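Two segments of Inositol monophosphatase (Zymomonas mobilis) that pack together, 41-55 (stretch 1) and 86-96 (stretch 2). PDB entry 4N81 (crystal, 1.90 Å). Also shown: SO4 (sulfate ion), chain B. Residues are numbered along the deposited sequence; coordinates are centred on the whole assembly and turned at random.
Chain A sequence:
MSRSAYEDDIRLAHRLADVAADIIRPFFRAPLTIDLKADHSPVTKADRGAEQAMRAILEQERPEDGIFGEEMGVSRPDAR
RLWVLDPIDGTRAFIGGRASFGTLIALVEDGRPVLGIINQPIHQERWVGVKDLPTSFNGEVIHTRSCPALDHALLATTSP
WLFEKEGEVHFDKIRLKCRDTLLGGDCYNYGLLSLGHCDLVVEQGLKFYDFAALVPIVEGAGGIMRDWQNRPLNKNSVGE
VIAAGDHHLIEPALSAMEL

Stretch 1 (41-55) SPVTKADRGAEQAMR
Stretch 2, residues 86-96: DPIDGTRAFIG

Stretch 1 is a loop residue, Ser-41, followed by a regular α-helix from Pro-42 through Arg-55. Ser-41 (chi1 p) caps its start through a weak bond from Thr-44 N to Ser-41 OG, 3.4 Å. Stretch 2 bends across one side of this helix, and its own short helix, 91-95, runs at 128° to the first, the axes 10.3 Å apart at closest. No direct hydrogen bond joins the stretches; apolar packing dominates the 442 Å² buried.

Asp-86, extended at phi/psi -130/98 with chi1 t, points its CA-CB bond away, yet reaches the contact through water 1, which lies 3.0 Å from Asp-86 OD1, 2.4 Å from Asp-47 OD2 and 3.0 Å from Ile-88 N, whose proton it accepts.

The chain turns at Pro-87 (-57/-37), whose CA lies 5.5 Å from that of Asp-47. Its compact, C-gamma exo ring is buried against the helix: Pro-87 CB meets Ala-50 CB at 3.8 Å, where a small methyl permits close approach, and Pro-87 CG meets Met-54 CE at 3.8 Å, the flexible methionine (m, t, m) extending to it.

Ile-88 (-136/93; chi1 m, chi2 t) sends CD1 to 3.7 Å from Ala-46 CB and 3.9 Å from Val-43 CG2. Asp-89 (-85/130) is out of reach of the helix. Gly-90, at 93/45, takes a conformation in which a CB would jam against the preceding carbonyl oxygen; Gly-90 N and Thr-91 N bind sulfate O4 at 2.9 and 3.0 Å.

In the second helix, Thr-91 (m) brings its CG2 to 3.8 Å from Val-43 CG2. Phe-94 (t, chi2 -82°) brings CD1 to 3.5 Å from Val-43 CG2, its ring lying oblique. Ile-95 (m, t) sets CG1 3.9 Å from Val-43 CG1, with CA atoms 6.5 Å apart. Branched Val-43 (p) thus fills the pocket between these apolar groups.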

# COMPACT_ATOMS: atom_id res chain seq x y z
N SER A 41 4.92 -20.57 -8.06
CA SER A 41 4.81 -19.11 -7.84
C SER A 41 6.17 -18.38 -7.76
O SER A 41 7.14 -18.89 -7.19
CB SER A 41 3.99 -18.80 -6.57
OG SER A 41 4.76 -19.12 -5.44
N PRO A 42 6.24 -17.16 -8.34
CA PRO A 42 7.46 -16.34 -8.24
C PRO A 42 7.86 -16.01 -6.80
O PRO A 42 9.07 -15.94 -6.50
CB PRO A 42 7.06 -15.03 -8.96
CG PRO A 42 5.95 -15.42 -9.89
CD PRO A 42 5.20 -16.54 -9.19
N VAL A 43 6.87 -15.82 -5.91
CA VAL A 43 7.21 -15.44 -4.53
C VAL A 43 7.99 -16.57 -3.83
O VAL A 43 8.94 -16.35 -3.08
CB VAL A 43 5.94 -15.04 -3.71
CG1 VAL A 43 5.07 -16.28 -3.38
CG2 VAL A 43 6.34 -14.26 -2.43
N THR A 44 7.60 -17.81 -4.12
CA THR A 44 8.28 -18.94 -3.52
C THR A 44 9.70 -19.07 -4.06
O THR A 44 10.66 -19.32 -3.28
CB THR A 44 7.45 -20.24 -3.79
OG1 THR A 44 6.19 -20.12 -3.10
CG2 THR A 44 8.19 -21.43 -3.28
N LYS A 45 9.87 -18.86 -5.37
CA LYS A 45 11.22 -18.92 -5.92
C LYS A 45 12.12 -17.83 -5.32
O LYS A 45 13.27 -18.09 -4.96
CB LYS A 45 11.22 -18.72 -7.45
CG LYS A 45 10.57 -19.82 -8.26
CD LYS A 45 10.99 -19.73 -9.73
CE LYS A 45 10.26 -20.78 -10.60
NZ LYS A 45 8.79 -20.41 -10.62
N ALA A 46 11.56 -16.63 -5.17
CA ALA A 46 12.30 -15.47 -4.68
C ALA A 46 12.70 -15.69 -3.23
O ALA A 46 13.84 -15.47 -2.84
CB ALA A 46 11.41 -14.20 -4.79
N ASP A 47 11.73 -16.11 -2.42
CA ASP A 47 11.95 -16.34 -1.00
C ASP A 47 12.99 -17.43 -0.78
O ASP A 47 13.96 -17.24 -0.02
CB ASP A 47 10.61 -16.72 -0.32
CG ASP A 47 10.80 -17.30 1.06
OD1 ASP A 47 10.57 -18.52 1.25
OD2 ASP A 47 11.26 -16.57 1.95
N ARG A 48 12.84 -18.55 -1.48
CA ARG A 48 13.81 -19.62 -1.30
C ARG A 48 15.20 -19.24 -1.78
O ARG A 48 16.21 -19.57 -1.13
CB ARG A 48 13.42 -20.91 -2.06
CG ARG A 48 12.10 -21.61 -1.67
CD ARG A 48 11.94 -22.97 -2.42
NE ARG A 48 13.15 -23.81 -2.36
CZ ARG A 48 13.40 -24.85 -3.16
NH1 ARG A 48 12.54 -25.19 -4.12
NH2 ARG A 48 14.53 -25.56 -3.03
N GLY A 49 15.29 -18.59 -2.94
CA GLY A 49 16.63 -18.29 -3.43
C GLY A 49 17.32 -17.25 -2.52
O GLY A 49 18.55 -17.36 -2.25
N ALA A 50 16.55 -16.29 -2.03
CA ALA A 50 17.15 -15.26 -1.15
C ALA A 50 17.58 -15.87 0.19
O ALA A 50 18.67 -15.59 0.70
CB ALA A 50 16.18 -14.09 -0.92
N GLU A 51 16.72 -16.72 0.74
CA GLU A 51 17.06 -17.32 2.02
C GLU A 51 18.28 -18.21 1.88
O GLU A 51 19.14 -18.21 2.76
CB GLU A 51 15.93 -18.18 2.56
CG GLU A 51 16.20 -18.53 4.02
CD GLU A 51 15.39 -19.69 4.50
OE1 GLU A 51 16.00 -20.60 5.11
OE2 GLU A 51 14.16 -19.67 4.27
N GLN A 52 18.36 -18.96 0.78
CA GLN A 52 19.51 -19.82 0.62
C GLN A 52 20.78 -19.01 0.49
O GLN A 52 21.80 -19.34 1.12
CB GLN A 52 19.35 -20.75 -0.59
CG GLN A 52 18.25 -21.78 -0.42
CD GLN A 52 17.89 -22.50 -1.72
OE1 GLN A 52 18.50 -22.25 -2.77
NE2 GLN A 52 16.88 -23.37 -1.66
N ALA A 53 20.73 -17.93 -0.29
CA ALA A 53 21.97 -17.16 -0.44
C ALA A 53 22.42 -16.49 0.88
O ALA A 53 23.62 -16.49 1.24
CB ALA A 53 21.83 -16.11 -1.57
N MET A 54 21.44 -15.95 1.62
CA MET A 54 21.79 -15.31 2.89
C MET A 54 22.31 -16.34 3.90
O MET A 54 23.26 -16.06 4.65
CB MET A 54 20.60 -14.56 3.50
CG MET A 54 20.16 -13.33 2.70
SD MET A 54 18.87 -12.35 3.55
CE MET A 54 17.47 -13.42 3.31
N ARG A 55 21.70 -17.52 3.92
CA ARG A 55 22.17 -18.57 4.83
C ARG A 55 23.57 -19.00 4.51
O ARG A 55 24.37 -19.28 5.43
CB ARG A 55 21.26 -19.80 4.76
CG ARG A 55 19.92 -19.64 5.47
CD ARG A 55 19.13 -20.94 5.46
NE ARG A 55 18.46 -21.18 6.73
CZ ARG A 55 19.01 -21.85 7.73
NH1 ARG A 55 20.24 -22.36 7.59
NH2 ARG A 55 18.34 -22.03 8.86
N ASP A 86 13.70 -12.78 7.08
CA ASP A 86 12.46 -12.93 6.35
C ASP A 86 12.68 -12.31 4.96
O ASP A 86 12.61 -11.07 4.82
CB ASP A 86 11.29 -12.23 7.06
CG ASP A 86 9.92 -12.70 6.52
OD1 ASP A 86 9.93 -13.64 5.70
OD2 ASP A 86 8.87 -12.15 6.93
N PRO A 87 12.98 -13.13 3.93
CA PRO A 87 13.32 -12.50 2.63
C PRO A 87 12.23 -11.58 2.08
O PRO A 87 12.52 -10.53 1.52
CB PRO A 87 13.43 -13.73 1.69
CG PRO A 87 13.97 -14.85 2.65
CD PRO A 87 13.23 -14.60 3.95
N ILE A 88 10.97 -11.98 2.28
CA ILE A 88 9.82 -11.19 1.81
C ILE A 88 8.77 -11.14 2.93
O ILE A 88 7.91 -12.01 3.04
CB ILE A 88 9.22 -11.78 0.51
CG1 ILE A 88 10.30 -11.83 -0.60
CG2 ILE A 88 7.99 -10.95 0.04
CD1 ILE A 88 9.86 -12.61 -1.86
N ASP A 89 8.83 -10.10 3.75
CA ASP A 89 7.75 -9.86 4.68
C ASP A 89 6.70 -9.07 3.92
O ASP A 89 7.02 -8.05 3.31
CB ASP A 89 8.26 -9.05 5.87
CG ASP A 89 7.16 -8.83 6.89
OD1 ASP A 89 6.72 -7.66 7.05
OD2 ASP A 89 6.71 -9.83 7.49
N GLY A 90 5.44 -9.51 3.98
CA GLY A 90 4.39 -8.98 3.12
C GLY A 90 4.28 -9.85 1.87
O GLY A 90 4.16 -9.33 0.74
N THR A 91 4.30 -11.16 2.09
CA THR A 91 4.22 -12.10 0.99
C THR A 91 2.92 -11.84 0.16
O THR A 91 2.92 -11.82 -1.06
CB THR A 91 3.97 -13.55 1.61
OG1 THR A 91 5.07 -13.90 2.44
CG2 THR A 91 3.89 -14.58 0.49
N ARG A 92 1.80 -11.63 0.83
CA ARG A 92 0.58 -11.39 0.02
C ARG A 92 0.62 -10.09 -0.80
O ARG A 92 0.17 -10.07 -1.97
CB ARG A 92 -0.65 -11.42 0.96
CG ARG A 92 -0.75 -12.79 1.67
CD ARG A 92 -2.17 -13.25 1.96
NE ARG A 92 -2.77 -12.61 3.12
CZ ARG A 92 -3.46 -11.47 3.09
NH1 ARG A 92 -3.58 -10.76 1.96
NH2 ARG A 92 -3.99 -10.98 4.21
N ALA A 93 1.25 -9.06 -0.26
CA ALA A 93 1.43 -7.83 -1.01
C ALA A 93 2.34 -8.07 -2.19
O ALA A 93 2.11 -7.55 -3.28
CB ALA A 93 2.06 -6.69 -0.12
N PHE A 94 3.38 -8.86 -1.98
CA PHE A 94 4.28 -9.15 -3.11
C PHE A 94 3.52 -9.90 -4.21
O PHE A 94 3.66 -9.61 -5.43
CB PHE A 94 5.46 -10.06 -2.63
CG PHE A 94 6.42 -10.43 -3.73
CD1 PHE A 94 6.12 -11.48 -4.60
CD2 PHE A 94 7.60 -9.74 -3.90
CE1 PHE A 94 6.98 -11.85 -5.63
CE2 PHE A 94 8.50 -10.10 -4.93
CZ PHE A 94 8.19 -11.16 -5.78
N ILE A 95 2.68 -10.83 -3.78
CA ILE A 95 1.93 -11.65 -4.74
C ILE A 95 0.99 -10.75 -5.54
O ILE A 95 0.79 -10.93 -6.76
CB ILE A 95 1.12 -12.73 -3.99
CG1 ILE A 95 2.06 -13.88 -3.59
CG2 ILE A 95 -0.03 -13.32 -4.87
CD1 ILE A 95 1.45 -14.80 -2.51
N GLY A 96 0.53 -9.70 -4.87
CA GLY A 96 -0.36 -8.72 -5.52
C GLY A 96 0.38 -7.63 -6.30
O GLY A 96 -0.25 -6.68 -6.82
S SO4 B . 4.71 -13.02 5.63
O1 SO4 B . 4.81 -14.18 4.69
O2 SO4 B . 3.93 -13.46 6.82
O3 SO4 B . 6.03 -12.66 6.13
O4 SO4 B . 4.00 -11.84 4.98
O HOH W 1 9.99 -14.71 2.91